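Tudor domain-containing protein 1 (Homo sapiens, PDB 5M9N) probably helps silence transposable elements during spermatogenesis through the piRNA pathway, its Tudor domains binding arginine-methylated partners such as Piwi proteins. Local coordinates at residues I44-D49 / G158-E163; R59-L64 / V118-F123. All blocks are in the same frame, centred on the assembly; numbering follows the deposited sequence.

Contact 1: I44-D49 / G158-E163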
loop_
_atom_site.group_PDB
_atom_site.type_symbol
_atom_site.label_atom_id
_atom_site.label_comp_id
_atom_site.label_asym_id
_atom_site.label_seq_id
_atom_site.Cartn_x
_atom_site.Cartn_y
_atom_site.Cartn_z
ATOM N N ILE A 44 6.798 -1.397 -4.813
ATOM C CA ILE A 44 6.773 -2.257 -6.005
ATOM C C ILE A 44 7.347 -3.605 -5.664
ATOM O O ILE A 44 8.519 -3.669 -5.327
ATOM C CB ILE A 44 7.654 -1.698 -7.175
ATOM C CG1 ILE A 44 7.115 -0.334 -7.643
ATOM C CG2 ILE A 44 7.742 -2.668 -8.379
ATOM C CD1 ILE A 44 7.997 0.320 -8.701
ATOM N N GLN A 45 6.538 -4.666 -5.761
ATOM C CA GLN A 45 7.077 -6.045 -5.852
ATOM C C GLN A 45 7.446 -6.374 -7.266
ATOM O O GLN A 45 8.581 -6.666 -7.547
ATOM C CB GLN A 45 6.079 -7.085 -5.269
ATOM C CG GLN A 45 5.975 -6.966 -3.740
ATOM C CD GLN A 45 7.283 -7.209 -3.051
ATOM O OE1 GLN A 45 8.019 -8.083 -3.427
ATOM N NE2 GLN A 45 7.611 -6.398 -2.078
ATOM N N THR A 46 6.483 -6.323 -8.168
ATOM C CA THR A 46 6.730 -6.519 -9.590
ATOM C C THR A 46 5.756 -5.619 -10.338
ATOM O O THR A 46 4.837 -5.072 -9.727
ATOM C CB THR A 46 6.377 -7.964 -10.064
ATOM O OG1 THR A 46 4.963 -8.101 -10.038
ATOM C CG2 THR A 46 6.978 -9.031 -9.137
ATOM N N PRO A 47 5.835 -5.627 -11.660
ATOM C CA PRO A 47 4.832 -4.960 -12.442
ATOM C C PRO A 47 3.429 -5.459 -12.285
ATOM O O PRO A 47 2.522 -4.696 -12.569
ATOM C CB PRO A 47 5.333 -5.147 -13.861
ATOM C CG PRO A 47 6.803 -5.148 -13.711
ATOM C CD PRO A 47 7.002 -5.963 -12.496
ATOM N N GLU A 48 3.234 -6.670 -11.791
ATOM C CA GLU A 48 1.907 -7.187 -11.489
ATOM C C GLU A 48 1.562 -7.089 -10.014
ATOM O O GLU A 48 0.542 -7.594 -9.610
ATOM C CB GLU A 48 1.817 -8.673 -11.970
ATOM C CG GLU A 48 1.583 -8.793 -13.481
ATOM C CD GLU A 48 2.324 -9.929 -14.154
ATOM O OE1 GLU A 48 2.975 -10.747 -13.458
ATOM O OE2 GLU A 48 2.296 -10.010 -15.392
ATOM N N ASP A 49 2.422 -6.495 -9.192
ATOM C CA ASP A 49 2.178 -6.394 -7.766
ATOM C C ASP A 49 2.839 -5.144 -7.183
ATOM O O ASP A 49 4.003 -5.149 -6.879
ATOM C CB ASP A 49 2.662 -7.711 -7.076
ATOM C CG ASP A 49 2.347 -7.771 -5.632
ATOM O OD1 ASP A 49 1.649 -6.921 -5.048
ATOM O OD2 ASP A 49 2.854 -8.708 -4.997
ATOM N N GLY A 158 8.226 -15.096 -18.511
ATOM C CA GLY A 158 7.238 -15.748 -17.633
ATOM C C GLY A 158 7.433 -15.401 -16.164
ATOM O O GLY A 158 6.596 -15.748 -15.300
ATOM N N ILE A 159 8.569 -14.775 -15.875
ATOM C CA ILE A 159 8.912 -14.283 -14.550
ATOM C C ILE A 159 9.462 -12.865 -14.746
ATOM O O ILE A 159 10.259 -12.688 -15.672
ATOM C CB ILE A 159 10.069 -15.089 -13.926
ATOM C CG1 ILE A 159 9.905 -16.606 -14.113
ATOM C CG2 ILE A 159 10.213 -14.736 -12.449
ATOM C CD1 ILE A 159 8.741 -17.236 -13.391
ATOM N N TRP A 160 9.090 -11.901 -13.879
ATOM C CA TRP A 160 9.764 -10.551 -13.880
ATOM C C TRP A 160 11.120 -10.620 -13.197
ATOM O O TRP A 160 11.246 -11.057 -12.031
ATOM C CB TRP A 160 8.936 -9.442 -13.224
ATOM C CG TRP A 160 7.619 -9.250 -13.854
ATOM C CD1 TRP A 160 6.447 -9.766 -13.417
ATOM C CD2 TRP A 160 7.310 -8.492 -15.042
ATOM N NE1 TRP A 160 5.434 -9.391 -14.244
ATOM C CE2 TRP A 160 5.928 -8.607 -15.251
ATOM C CE3 TRP A 160 8.073 -7.727 -15.952
ATOM C CZ2 TRP A 160 5.265 -7.977 -16.324
ATOM C CZ3 TRP A 160 7.417 -7.107 -17.035
ATOM C CH2 TRP A 160 6.031 -7.238 -17.212
ATOM N N THR A 161 12.134 -10.228 -13.951
ATOM C CA THR A 161 13.499 -10.211 -13.480
ATOM C C THR A 161 13.773 -8.897 -12.736
ATOM O O THR A 161 13.248 -7.846 -13.149
ATOM C CB THR A 161 14.474 -10.288 -14.653
ATOM O OG1 THR A 161 14.256 -9.178 -15.526
ATOM C CG2 THR A 161 14.249 -11.542 -15.421
ATOM N N PRO A 162 14.620 -8.944 -11.669
ATOM C CA PRO A 162 14.956 -7.756 -10.860
ATOM C C PRO A 162 15.447 -6.578 -11.672
ATOM O O PRO A 162 15.360 -5.444 -11.200
ATOM C CB PRO A 162 16.067 -8.248 -9.914
ATOM C CG PRO A 162 16.540 -9.543 -10.489
ATOM C CD PRO A 162 15.368 -10.135 -11.207
ATOM N N GLU A 163 15.962 -6.857 -12.868
ATOM C CA GLU A 163 16.268 -5.822 -13.810
ATOM C C GLU A 163 15.060 -5.109 -14.406
ATOM O O GLU A 163 15.135 -3.908 -14.676
ATOM C CB GLU A 163 17.096 -6.379 -14.950
ATOM C CG GLU A 163 17.578 -5.271 -15.857
ATOM C CD GLU A 163 18.845 -5.590 -16.605
ATOM O OE1 GLU A 163 19.154 -6.796 -16.728
ATOM O OE2 GLU A 163 19.507 -4.616 -17.082
#
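The indole of Trp160 lies against the turn Thr46-Asp49, meeting Pro47 with a face, Glu48 with an edge and Thr46 obliquely. The face contact is a CH-pi interaction. Pro47 CG sits 3.6 Å from the centroid of the six-membered ring of Trp160 and only 13° off its normal, while Pro47 CD reaches over the five-membered side, 3.6 Å from Trp160 CD2. A proline ring suits this place: its compact, rigid ring spreads CB, CG and CD over one aromatic face, and its C-H groups are somewhat polarised by the adjoining nitrogen. On the same side of the indole as the proline, Thr46 brings its CB obliquely to within 3.8 Å of Trp160 CD1, with the two side chains at about a right angle.

The polar part is one hydrogen bond. Trp160 NE1 donates to Glu48 OE1 at 2.9 Å, the acceptor lying almost in the indole plane, yet the N-H meets the carboxylate from above its own plane. Glu48 gets there by a bend at chi2 (142°), which brings the carboxylate round to the indole edge.

Within the turn, which is type I, Glu48 N donates to Thr46 OG1 at 2.8 Å, an ST turn; a chi1 of 71° sets the hydroxyl between the backbone N and the carbonyl carbon, where it can accept this bond. Asp49 O takes bonds from both Gln45 N and Thr46 N, a classic beta bulge. Val153 and Pro155 also pack on Trp160, and Met168 on Pro47.

A face contact of this kind has little directional preference, so the N-H bond probably does most to set how the indole is turned over the proline; the loop before helix 162-172 is thus matched to the hairpin turn by shape and by polarity.

Contact 2: R59-L64 / V118-F123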
loop_
_atom_site.group_PDB
_atom_site.type_symbol
_atom_site.label_atom_id
_atom_site.label_comp_id
_atom_site.label_asym_id
_atom_site.label_seq_id
_atom_site.Cartn_x
_atom_site.Cartn_y
_atom_site.Cartn_z
ATOM N N ARG A 59 -1.776 15.090 3.243
ATOM C CA ARG A 59 -2.210 15.845 4.426
ATOM C C ARG A 59 -3.103 14.963 5.284
ATOM O O ARG A 59 -2.871 14.809 6.483
ATOM C CB ARG A 59 -2.982 17.102 4.012
ATOM C CG ARG A 59 -2.188 18.079 3.128
ATOM C CD ARG A 59 -3.058 18.795 2.085
ATOM N NE ARG A 59 -3.847 19.900 2.651
ATOM C CZ ARG A 59 -3.521 21.200 2.630
ATOM N NH1 ARG A 59 -2.394 21.635 2.062
ATOM N NH2 ARG A 59 -4.342 22.086 3.204
ATOM N N LYS A 60 -4.134 14.411 4.645
ATOM C CA LYS A 60 -5.109 13.495 5.264
ATOM C C LYS A 60 -4.416 12.323 6.008
ATOM O O LYS A 60 -4.858 11.878 7.073
ATOM C CB LYS A 60 -6.030 12.956 4.173
ATOM C CG LYS A 60 -7.413 12.585 4.656
ATOM C CD LYS A 60 -8.387 13.753 4.585
ATOM C CE LYS A 60 -9.593 13.583 5.501
ATOM N NZ LYS A 60 -9.258 14.024 6.880
ATOM N N LEU A 61 -3.283 11.890 5.471
ATOM C CA LEU A 61 -2.491 10.806 6.016
ATOM C C LEU A 61 -1.549 11.244 7.118
ATOM O O LEU A 61 -1.384 10.509 8.089
ATOM C CB LEU A 61 -1.727 10.119 4.876
ATOM C CG LEU A 61 -1.302 8.659 4.879
ATOM C CD1 LEU A 61 -2.465 7.771 5.285
ATOM C CD2 LEU A 61 -0.800 8.352 3.481
ATOM N N ALA A 62 -0.957 12.450 6.999
ATOM C CA ALA A 62 -0.151 12.995 8.070
ATOM C C ALA A 62 -1.045 13.239 9.256
ATOM O O ALA A 62 -0.617 13.108 10.372
ATOM C CB ALA A 62 0.537 14.301 7.652
ATOM N N GLU A 63 -2.286 13.599 8.983
ATOM C CA GLU A 63 -3.317 13.795 10.004
ATOM C C GLU A 63 -3.657 12.477 10.733
ATOM O O GLU A 63 -3.744 12.424 11.967
ATOM C CB GLU A 63 -4.559 14.401 9.341
ATOM C CG GLU A 63 -5.897 14.145 10.025
ATOM C CD GLU A 63 -6.946 15.205 9.723
ATOM O OE1 GLU A 63 -6.778 16.023 8.765
ATOM O OE2 GLU A 63 -7.952 15.226 10.480
ATOM N N LEU A 64 -3.819 11.423 9.950
ATOM C CA LEU A 64 -4.087 10.078 10.516
ATOM C C LEU A 64 -2.966 9.661 11.423
ATOM O O LEU A 64 -3.179 9.231 12.542
ATOM C CB LEU A 64 -4.247 9.073 9.385
ATOM C CG LEU A 64 -4.440 7.613 9.764
ATOM C CD1 LEU A 64 -5.652 7.439 10.661
ATOM C CD2 LEU A 64 -4.592 6.807 8.495
ATOM N N VAL A 118 -1.233 -0.863 5.543
ATOM C CA VAL A 118 -2.331 -0.777 4.580
ATOM C C VAL A 118 -2.427 0.604 3.859
ATOM O O VAL A 118 -3.123 0.790 2.868
ATOM C CB VAL A 118 -3.677 -1.046 5.219
ATOM C CG1 VAL A 118 -3.769 -2.493 5.624
ATOM C CG2 VAL A 118 -3.983 -0.096 6.374
ATOM N N ASP A 119 -1.733 1.542 4.375
ATOM C CA ASP A 119 -1.717 2.897 3.729
ATOM C C ASP A 119 -0.510 3.154 2.874
ATOM O O ASP A 119 -0.426 4.254 2.188
ATOM C CB ASP A 119 -1.831 3.897 4.842
ATOM C CG ASP A 119 -3.170 3.885 5.477
ATOM O OD1 ASP A 119 -4.222 3.870 4.743
ATOM O OD2 ASP A 119 -3.156 3.974 6.714
ATOM N N TYR A 120 0.412 2.180 2.826
ATOM C CA TYR A 120 1.713 2.370 2.189
ATOM C C TYR A 120 2.087 1.237 1.296
ATOM O O TYR A 120 2.732 1.472 0.269
ATOM C CB TYR A 120 2.869 2.661 3.201
ATOM C CG TYR A 120 2.719 3.967 3.855
ATOM C CD1 TYR A 120 1.871 4.111 4.945
ATOM C CD2 TYR A 120 3.382 5.100 3.368
ATOM C CE1 TYR A 120 1.654 5.307 5.531
ATOM C CE2 TYR A 120 3.159 6.354 3.941
ATOM C CZ TYR A 120 2.310 6.439 5.028
ATOM O OH TYR A 120 1.993 7.603 5.655
ATOM N N GLY A 121 1.790 -0.006 1.683
ATOM C CA GLY A 121 2.039 -1.135 0.862
ATOM C C GLY A 121 3.217 -2.006 1.180
ATOM O O GLY A 121 3.342 -3.135 0.623
ATOM N N ASN A 122 4.055 -1.546 2.090
ATOM C CA ASN A 122 5.167 -2.329 2.557
ATOM C C ASN A 122 4.692 -3.256 3.697
ATOM O O ASN A 122 3.516 -3.255 4.093
ATOM C CB ASN A 122 6.349 -1.407 2.951
ATOM C CG ASN A 122 6.029 -0.514 4.109
ATOM O OD1 ASN A 122 4.994 0.118 4.154
ATOM N ND2 ASN A 122 6.860 -0.563 5.109
ATOM N N PHE A 123 5.616 -4.079 4.163
ATOM C CA PHE A 123 5.359 -5.108 5.147
ATOM C C PHE A 123 6.617 -5.350 5.987
ATOM O O PHE A 123 7.701 -5.009 5.592
ATOM C CB PHE A 123 4.841 -6.363 4.459
ATOM C CG PHE A 123 5.895 -7.101 3.676
ATOM C CD1 PHE A 123 6.831 -7.930 4.336
ATOM C CD2 PHE A 123 5.971 -6.959 2.295
ATOM C CE1 PHE A 123 7.850 -8.523 3.651
ATOM C CE2 PHE A 123 6.991 -7.587 1.586
ATOM C CZ PHE A 123 7.904 -8.407 2.261
#
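Leu61 reaches from helix 58-73 to two neighbours in the loop 118-123, Asp119 and Tyr120, and these three residues bury most of the surface. The leucine is buried and branched, so one methyl can meet Asp119 while the other, with CG, meets Tyr120. Leu61 CD1 lies 4.0 Å from Asp119 CB and as far from its CG. Leu61 CG approaches Tyr120 OH at 3.5 Å and CD2 comes within 4.0 Å of Tyr120 CZ, obliquely to the ring, the two side chains arriving from opposite directions. With CG roughly anti to the backbone N (chi1 -152°), Leu61 extends from the helix toward the loop. One turn on, Leu64 CD2 touches Asp119 OD2 at 3.6 Å.

Asp119 can be buried because its carboxylate is served elsewhere: OD1 accepts from the backbone N of Gln144 and forms a salt bridge with Arg101. Tyr120 meets Tyr100 with ring planes at about 90° and packs on a modified side chain of the bound peptide, as does Asn122, consistent with the aromatic cage by which Tudor domains read methylarginine. Helix 58-73 thus lies over the loop joining strands 112-117 and 123-127, with Gln53 of strand 49-54 touching both Leu61 and Tyr120.

Overall arrangement
From the N terminus, strand 36-44 leads into the turn of contact 1, strand 49-54 returns from it, and helix 58-73 follows with the first half of contact 2. The chain then builds the antiparallel Tudor sheet, and the loop after strand 112-117 closes contact 2 against the helix. Only later does 158-163 come back to close contact 1, so contact 2 is nested inside that loop. Contact 2 ties helix 58-73 to the loop between strands 112-117 and 123-127 of the Tudor sheet; contact 1 ties the 36-54 hairpin to the segment entering helix 162-172. Their centres are 24 Å apart, yet Gln45 NE2 and Phe123 CE2 pack at 3.9 Å.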